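Local structure of poly-beta-hydroxybuterate polymerase (5T6O) at residues N8-T12 / Y51-P57; W89-E94 / T257-V261. The protein is the catalytic domain of a class I polyhydroxybutyrate synthase, which makes polyester by non-template-dependent polymerization, probably acting as an acyltransferase. The protein carries 1 engineered substitution. All coordinates share one frame. Residue numbers count along the deposited sequence, not the author numbering.

Contact 1 (N8-T12 / Y51-P57); sequences NVAVT and YILDLQP
The A10 methyl packs on the root of the Y51 side chain, with A10 CB 3.6 Å from Y51 CB. This is a loop-to-loop contact of the alpha/beta hydrolase fold. N8-T12 leads into strand 14-19. Y51-P57 starts in 3-10 geometry and continues as loop between strand 40-43 and helix 61-67. V9 is extended (-134/151) and A10 is in the left-handed helical region (59/53). CA atoms lie 4.9 Å apart for V9 and Q56, and 5.0 Å for A10 and D54. A10 N donates to L55 O at 3.0 Å, and weakly to D54 O, also at 3.0 Å. L55 O also receives a CA-H...O contact from V9 CA at 3.0 Å. V9 CG2 lies 4.2 Å from Y51 CE1, and F224 of helix 220-227 packs on both side chains. Y51 OH is hydrogen-bonded to D228. V11 CG2 meets P57 CG at 3.7 Å. The D54 carboxylate (chi1 t) ties the two loops, one oxygen per donor: T12 N donates to D54 OD2 at 3.3 Å, and T12 OG1 to D54 OD1 at 2.6 Å. S60 OG also hydrogen-bonds D54 OD1. Water 1 accepts from V11 N at 3.0 Å and donates to D54 OD1 at 2.9 Å.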
ATOM      1  N   ASN A   8     -38.120  -7.802  15.021  1.00 30.23           N
ATOM      2  CA  ASN A   8     -37.302  -6.700  15.516  1.00 33.39           C
ATOM      3  C   ASN A   8     -36.267  -6.210  14.509  1.00 29.55           C
ATOM      4  O   ASN A   8     -35.487  -5.307  14.832  1.00 32.83           O
ATOM      5  CB  ASN A   8     -36.608  -7.090  16.832  1.00 37.78           C
ATOM      6  CG  ASN A   8     -35.863  -8.410  16.736  1.00 39.98           C
ATOM      7  OD1 ASN A   8     -35.420  -8.811  15.664  1.00 34.19           O
ATOM      8  ND2 ASN A   8     -35.718  -9.088  17.870  1.00 38.19           N
ATOM      9  N   VAL A   9     -36.235  -6.769  13.308  1.00 28.14           N
ATOM     10  CA  VAL A   9     -35.515  -6.168  12.198  1.00 28.03           C
ATOM     11  C   VAL A   9     -36.440  -6.211  10.994  1.00 29.82           C
ATOM     12  O   VAL A   9     -37.326  -7.068  10.900  1.00 26.83           O
ATOM     13  CB  VAL A   9     -34.155  -6.853  11.896  1.00 43.95           C
ATOM     14  CG1 VAL A   9     -33.252  -6.841  13.129  1.00 46.07           C
ATOM     15  CG2 VAL A   9     -34.336  -8.257  11.378  1.00 42.73           C
ATOM     16  N   ALA A  10     -36.258  -5.245  10.096  1.00 26.14           N
ATOM     17  CA  ALA A  10     -37.086  -5.106   8.895  1.00 25.05           C
ATOM     18  C   ALA A  10     -38.562  -4.937   9.256  1.00 27.47           C
ATOM     19  O   ALA A  10     -39.431  -5.653   8.753  1.00 25.65           O
ATOM     20  CB  ALA A  10     -36.882  -6.292   7.949  1.00 22.51           C
ATOM     21  N   VAL A  11     -38.850  -3.969  10.129  1.00 24.94           N
ATOM     22  CA  VAL A  11     -40.201  -3.807  10.659  1.00 26.55           C
ATOM     23  C   VAL A  11     -40.877  -2.532  10.165  1.00 27.85           C
ATOM     24  O   VAL A  11     -41.967  -2.201  10.638  1.00 28.62           O
ATOM     25  CB  VAL A  11     -40.215  -3.865  12.198  1.00 31.01           C
ATOM     26  CG1 VAL A  11     -39.775  -5.246  12.677  1.00 33.97           C
ATOM     27  CG2 VAL A  11     -39.340  -2.760  12.795  1.00 27.67           C
ATOM     28  N   THR A  12     -40.296  -1.815   9.205  1.00 22.56           N
ATOM     29  CA  THR A  12     -41.002  -0.631   8.720  1.00 25.41           C
ATOM     30  C   THR A  12     -42.295  -1.062   8.035  1.00 23.16           C
ATOM     31  O   THR A  12     -42.313  -2.042   7.286  1.00 27.03           O
ATOM     32  CB  THR A  12     -40.117   0.183   7.782  1.00 28.77           C
ATOM     33  OG1 THR A  12     -38.948   0.597   8.507  1.00 27.05           O
ATOM     34  CG2 THR A  12     -40.859   1.450   7.272  1.00 26.74           C
ATOM     35  N   TYR A  51     -32.589  -6.187   3.984  1.00 25.27           N
ATOM     36  CA  TYR A  51     -32.943  -5.458   5.194  1.00 23.80           C
ATOM     37  C   TYR A  51     -31.746  -4.827   5.891  1.00 22.37           C
ATOM     38  O   TYR A  51     -31.929  -4.186   6.932  1.00 23.96           O
ATOM     39  CB  TYR A  51     -33.713  -6.369   6.155  1.00 23.10           C
ATOM     40  CG  TYR A  51     -32.971  -7.582   6.661  1.00 24.57           C
ATOM     41  CD1 TYR A  51     -32.144  -7.496   7.782  1.00 25.73           C
ATOM     42  CD2 TYR A  51     -33.161  -8.831   6.078  1.00 21.86           C
ATOM     43  CE1 TYR A  51     -31.484  -8.602   8.266  1.00 24.61           C
ATOM     44  CE2 TYR A  51     -32.501  -9.959   6.570  1.00 21.37           C
ATOM     45  CZ  TYR A  51     -31.667  -9.833   7.658  1.00 25.10           C
ATOM     46  OH  TYR A  51     -31.002 -10.932   8.151  1.00 27.25           O
ATOM     47  N   ILE A  52     -30.535  -4.955   5.333  1.00 22.67           N
ATOM     48  CA  ILE A  52     -29.477  -4.035   5.745  1.00 21.65           C
ATOM     49  C   ILE A  52     -29.946  -2.593   5.567  1.00 24.50           C
ATOM     50  O   ILE A  52     -29.516  -1.697   6.302  1.00 25.26           O
ATOM     51  CB  ILE A  52     -28.166  -4.311   4.963  1.00 25.36           C
ATOM     52  CG1 ILE A  52     -26.993  -3.512   5.555  1.00 26.65           C
ATOM     53  CG2 ILE A  52     -28.331  -3.974   3.471  1.00 24.85           C
ATOM     54  CD1 ILE A  52     -26.768  -3.746   7.030  1.00 24.21           C
ATOM     55  N   LEU A  53     -30.867  -2.355   4.630  1.00 22.89           N
ATOM     56  CA  LEU A  53     -31.424  -1.025   4.387  1.00 22.72           C
ATOM     57  C   LEU A  53     -32.626  -0.709   5.263  1.00 23.61           C
ATOM     58  O   LEU A  53     -33.110   0.424   5.224  1.00 23.25           O
ATOM     59  CB  LEU A  53     -31.839  -0.883   2.920  1.00 24.74           C
ATOM     60  CG  LEU A  53     -30.704  -1.074   1.914  1.00 28.07           C
ATOM     61  CD1 LEU A  53     -31.217  -0.906   0.511  1.00 29.62           C
ATOM     62  CD2 LEU A  53     -29.591  -0.066   2.212  1.00 26.69           C
ATOM     63  N   ASP A  54     -33.132  -1.678   6.025  1.00 22.87           N
ATOM     64  CA  ASP A  54     -34.249  -1.455   6.955  1.00 22.44           C
ATOM     65  C   ASP A  54     -33.971  -2.271   8.216  1.00 27.10           C
ATOM     66  O   ASP A  54     -34.752  -3.118   8.626  1.00 26.79           O
ATOM     67  CB  ASP A  54     -35.588  -1.847   6.322  1.00 22.46           C
ATOM     68  CG  ASP A  54     -36.779  -1.610   7.261  1.00 28.84           C
ATOM     69  OD1 ASP A  54     -36.711  -0.677   8.080  1.00 26.87           O
ATOM     70  OD2 ASP A  54     -37.779  -2.362   7.185  1.00 27.14           O
ATOM     71  N   LEU A  55     -32.806  -2.035   8.823  1.00 24.39           N
ATOM     72  CA  LEU A  55     -32.287  -2.973   9.814  1.00 27.55           C
ATOM     73  C   LEU A  55     -33.097  -2.909  11.103  1.00 33.88           C
ATOM     74  O   LEU A  55     -34.056  -3.664  11.271  1.00 38.33           O
ATOM     75  CB  LEU A  55     -30.791  -2.704  10.053  1.00 25.15           C
ATOM     76  CG  LEU A  55     -30.025  -3.776  10.837  1.00 29.36           C
ATOM     77  CD1 LEU A  55     -30.243  -5.181  10.261  1.00 29.63           C
ATOM     78  CD2 LEU A  55     -28.532  -3.441  10.878  1.00 30.66           C
ATOM     79  N   GLN A  56     -32.755  -2.021  12.009  1.00 36.02           N
ATOM     80  CA  GLN A  56     -33.654  -1.750  13.118  1.00 32.53           C
ATOM     81  C   GLN A  56     -34.259  -0.361  12.943  1.00 34.46           C
ATOM     82  O   GLN A  56     -33.787   0.425  12.116  1.00 32.19           O
ATOM     83  CB  GLN A  56     -32.910  -1.867  14.453  1.00 37.65           C
ATOM     84  CG  GLN A  56     -32.309  -3.253  14.665  1.00 38.05           C
ATOM     85  CD  GLN A  56     -31.653  -3.404  16.014  1.00 36.62           C
ATOM     86  OE1 GLN A  56     -30.450  -3.629  16.108  1.00 45.66           O
ATOM     87  NE2 GLN A  56     -32.446  -3.285  17.076  1.00 39.26           N
ATOM     88  N   PRO A  57     -35.343  -0.039  13.655  1.00 33.53           N
ATOM     89  CA  PRO A  57     -36.002   1.251  13.405  1.00 27.75           C
ATOM     90  C   PRO A  57     -35.073   2.456  13.497  1.00 33.70           C
ATOM     91  O   PRO A  57     -35.154   3.350  12.647  1.00 33.97           O
ATOM     92  CB  PRO A  57     -37.093   1.285  14.479  1.00 30.87           C
ATOM     93  CG  PRO A  57     -37.483  -0.150  14.604  1.00 32.13           C
ATOM     94  CD  PRO A  57     -36.183  -0.922  14.488  1.00 35.52           C
TER
HETATM   95  O   HOH W   1     -36.890  -1.807  10.748  1.00 27.58           O

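Contact 2 (W89-E94 / T257-V261); sequences WDDYIE and TVCGV
T257 opens T257-V261, its CA-to-CB bond directed away from helix 89-108. Its carbonyl is joined to D90 by water 2, which donates to T257 O at 3.0 Å and to D90 OD2 at 2.7 Å. V258 CG1 packs 4.0 Å from I93 CG1 and 4.1 Å from W89 NE1, at the edge of the indole. C259 begins the two-residue bend of a beta hairpin, a type I' turn from V258 to V261. In this alpha/beta hydrolase fold the hairpin abuts the N-terminal end of helix 89-108, where W89-E94 is regular alpha helix. C259 N donates to D90 OD2 at 2.9 Å. The CA atoms of D90 and C259 are 5.6 Å apart. C259 SG lies 3.8 Å from I93 CG2. C259 CB is 3.8 Å from E94 OE1, which forms a salt bridge with R135. G260 (87/4) completes the bend, where a CB would jam against the preceding carbonyl. V261 returns antiparallel: V258 N donates to V261 O at 2.9 Å, and V261 N to V258 O at 3.1 Å.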
ATOM      1  N   TRP A  89     -27.646 -13.830 -15.233  1.00 26.49           N
ATOM      2  CA  TRP A  89     -27.580 -12.391 -14.996  1.00 24.61           C
ATOM      3  C   TRP A  89     -28.665 -11.665 -15.785  1.00 29.14           C
ATOM      4  O   TRP A  89     -29.327 -10.769 -15.252  1.00 28.24           O
ATOM      5  CB  TRP A  89     -26.189 -11.861 -15.355  1.00 29.86           C
ATOM      6  CG  TRP A  89     -26.044 -10.353 -15.325  1.00 27.39           C
ATOM      7  CD1 TRP A  89     -26.247  -9.491 -16.365  1.00 27.82           C
ATOM      8  CD2 TRP A  89     -25.631  -9.548 -14.212  1.00 27.35           C
ATOM      9  NE1 TRP A  89     -25.994  -8.200 -15.970  1.00 31.31           N
ATOM     10  CE2 TRP A  89     -25.617  -8.205 -14.652  1.00 29.04           C
ATOM     11  CE3 TRP A  89     -25.276  -9.831 -12.883  1.00 28.72           C
ATOM     12  CZ2 TRP A  89     -25.262  -7.149 -13.817  1.00 26.61           C
ATOM     13  CZ3 TRP A  89     -24.921  -8.783 -12.052  1.00 30.15           C
ATOM     14  CH2 TRP A  89     -24.919  -7.453 -12.523  1.00 27.38           C
ATOM     15  N   ASP A  90     -28.883 -12.067 -17.048  1.00 27.91           N
ATOM     16  CA  ASP A  90     -29.918 -11.447 -17.877  1.00 26.24           C
ATOM     17  C   ASP A  90     -31.311 -11.680 -17.303  1.00 31.02           C
ATOM     18  O   ASP A  90     -32.168 -10.789 -17.359  1.00 32.86           O
ATOM     19  CB  ASP A  90     -29.848 -11.976 -19.314  1.00 27.81           C
ATOM     20  CG  ASP A  90     -28.691 -11.382 -20.097  1.00 36.40           C
ATOM     21  OD1 ASP A  90     -27.712 -10.953 -19.466  1.00 36.28           O
ATOM     22  OD2 ASP A  90     -28.764 -11.335 -21.341  1.00 37.35           O
ATOM     23  N   ASP A  91     -31.566 -12.880 -16.773  1.00 28.10           N
ATOM     24  CA  ASP A  91     -32.867 -13.151 -16.169  1.00 30.04           C
ATOM     25  C   ASP A  91     -33.164 -12.141 -15.074  1.00 33.20           C
ATOM     26  O   ASP A  91     -34.281 -11.610 -14.978  1.00 27.95           O
ATOM     27  CB  ASP A  91     -32.909 -14.560 -15.576  1.00 28.90           C
ATOM     28  CG  ASP A  91     -32.941 -15.658 -16.618  1.00 36.86           C
ATOM     29  OD1 ASP A  91     -33.312 -15.407 -17.791  1.00 33.47           O
ATOM     30  OD2 ASP A  91     -32.599 -16.801 -16.230  1.00 31.67           O
ATOM     31  N   TYR A  92     -32.171 -11.888 -14.221  1.00 27.77           N
ATOM     32  CA  TYR A  92     -32.353 -10.971 -13.103  1.00 24.67           C
ATOM     33  C   TYR A  92     -32.555  -9.549 -13.593  1.00 30.31           C
ATOM     34  O   TYR A  92     -33.339  -8.797 -13.009  1.00 27.72           O
ATOM     35  CB  TYR A  92     -31.149 -11.050 -12.164  1.00 26.17           C
ATOM     36  CG  TYR A  92     -31.262 -12.132 -11.105  1.00 25.07           C
ATOM     37  CD1 TYR A  92     -31.594 -13.436 -11.440  1.00 27.22           C
ATOM     38  CD2 TYR A  92     -31.037 -11.837  -9.765  1.00 28.52           C
ATOM     39  CE1 TYR A  92     -31.692 -14.423 -10.473  1.00 27.37           C
ATOM     40  CE2 TYR A  92     -31.130 -12.820  -8.790  1.00 29.13           C
ATOM     41  CZ  TYR A  92     -31.457 -14.103  -9.146  1.00 28.12           C
ATOM     42  OH  TYR A  92     -31.551 -15.074  -8.168  1.00 28.90           O
ATOM     43  N   ILE A  93     -31.843  -9.157 -14.651  1.00 28.16           N
ATOM     44  CA  ILE A  93     -31.998  -7.810 -15.195  1.00 27.94           C
ATOM     45  C   ILE A  93     -33.414  -7.608 -15.716  1.00 28.28           C
ATOM     46  O   ILE A  93     -34.080  -6.614 -15.394  1.00 29.22           O
ATOM     47  CB  ILE A  93     -30.951  -7.544 -16.296  1.00 27.54           C
ATOM     48  CG1 ILE A  93     -29.527  -7.604 -15.721  1.00 27.29           C
ATOM     49  CG2 ILE A  93     -31.203  -6.189 -16.947  1.00 27.68           C
ATOM     50  CD1 ILE A  93     -29.247  -6.562 -14.634  1.00 27.49           C
ATOM     51  N   GLU A  94     -33.900  -8.562 -16.521  1.00 27.03           N
ATOM     52  CA  GLU A  94     -35.203  -8.415 -17.164  1.00 30.59           C
ATOM     53  C   GLU A  94     -36.345  -8.618 -16.175  1.00 27.89           C
ATOM     54  O   GLU A  94     -37.272  -7.801 -16.102  1.00 29.93           O
ATOM     55  CB  GLU A  94     -35.335  -9.414 -18.310  1.00 30.35           C
ATOM     56  CG  GLU A  94     -36.549  -9.155 -19.171  1.00 33.59           C
ATOM     57  CD  GLU A  94     -36.360  -7.941 -20.062  1.00 41.89           C
ATOM     58  OE1 GLU A  94     -35.459  -7.991 -20.934  1.00 41.96           O
ATOM     59  OE2 GLU A  94     -37.100  -6.943 -19.888  1.00 40.14           O
ATOM     60  N   THR A 257     -23.087  -7.450 -23.971  1.00 37.26           N
ATOM     61  CA  THR A 257     -24.468  -7.491 -24.432  1.00 35.94           C
ATOM     62  C   THR A 257     -25.319  -8.145 -23.356  1.00 38.55           C
ATOM     63  O   THR A 257     -25.004  -9.247 -22.890  1.00 37.11           O
ATOM     64  CB  THR A 257     -24.602  -8.250 -25.754  1.00 39.31           C
ATOM     65  OG1 THR A 257     -24.108  -7.431 -26.820  1.00 49.17           O
ATOM     66  CG2 THR A 257     -26.065  -8.582 -26.030  1.00 37.11           C
ATOM     67  N   VAL A 258     -26.372  -7.447 -22.944  1.00 32.14           N
ATOM     68  CA  VAL A 258     -27.244  -7.874 -21.856  1.00 29.05           C
ATOM     69  C   VAL A 258     -28.674  -7.663 -22.316  1.00 32.48           C
ATOM     70  O   VAL A 258     -29.015  -6.573 -22.788  1.00 34.65           O
ATOM     71  CB  VAL A 258     -26.963  -7.081 -20.562  1.00 28.56           C
ATOM     72  CG1 VAL A 258     -28.024  -7.384 -19.474  1.00 30.51           C
ATOM     73  CG2 VAL A 258     -25.547  -7.369 -20.057  1.00 34.61           C
ATOM     74  N   CYS A 259     -29.497  -8.711 -22.212  1.00 34.92           N
ATOM     75  CA  CYS A 259     -30.909  -8.652 -22.599  1.00 32.73           C
ATOM     76  C   CYS A 259     -31.084  -8.099 -24.013  1.00 39.78           C
ATOM     77  O   CYS A 259     -32.008  -7.329 -24.291  1.00 36.54           O
ATOM     78  CB  CYS A 259     -31.722  -7.834 -21.597  1.00 40.67           C
ATOM     79  SG  CYS A 259     -31.739  -8.525 -19.937  1.00 35.61           S
ATOM     80  N   GLY A 260     -30.171  -8.479 -24.906  1.00 36.16           N
ATOM     81  CA  GLY A 260     -30.289  -8.171 -26.314  1.00 41.49           C
ATOM     82  C   GLY A 260     -29.730  -6.837 -26.765  1.00 44.35           C
ATOM     83  O   GLY A 260     -29.883  -6.499 -27.946  1.00 43.85           O
ATOM     84  N   VAL A 261     -29.096  -6.063 -25.883  1.00 40.93           N
ATOM     85  CA  VAL A 261     -28.555  -4.758 -26.280  1.00 36.13           C
ATOM     86  C   VAL A 261     -27.178  -4.566 -25.675  1.00 40.13           C
ATOM     87  O   VAL A 261     -26.836  -5.141 -24.630  1.00 38.76           O
ATOM     88  CB  VAL A 261     -29.474  -3.589 -25.855  1.00 38.54           C
ATOM     89  CG1 VAL A 261     -30.788  -3.623 -26.632  1.00 39.61           C
ATOM     90  CG2 VAL A 261     -29.720  -3.617 -24.350  1.00 36.48           C
TER
HETATM   91  O   HOH W   2     -26.794 -11.622 -23.217  1.00 41.83           O

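Overall arrangement
From the N terminus, the chain passes N8-T12, then strands 14-19, 23-28, 34-36 and 40-43. Contact 1 closes this 38-residue loop at Y51-P57, ahead of helix 61-67. It ties the N-terminal lead-in to a loop of the hydrolase fold. The chain then runs through strand 72-77 into helix 89-108. Contact 2 closes a 162-residue excursion, which includes strands 113-118 and 140-146 and the disulfide C182-C238. It joins the start of helix 89-108 to the hairpin before strand 272-277. The two loops neither nest nor cross. The centres of contact 1 and contact 2 are about 30 Å apart, on opposite sides of the chain's centre. The nearest atoms of contact 1 and contact 2 are about 14 Å apart.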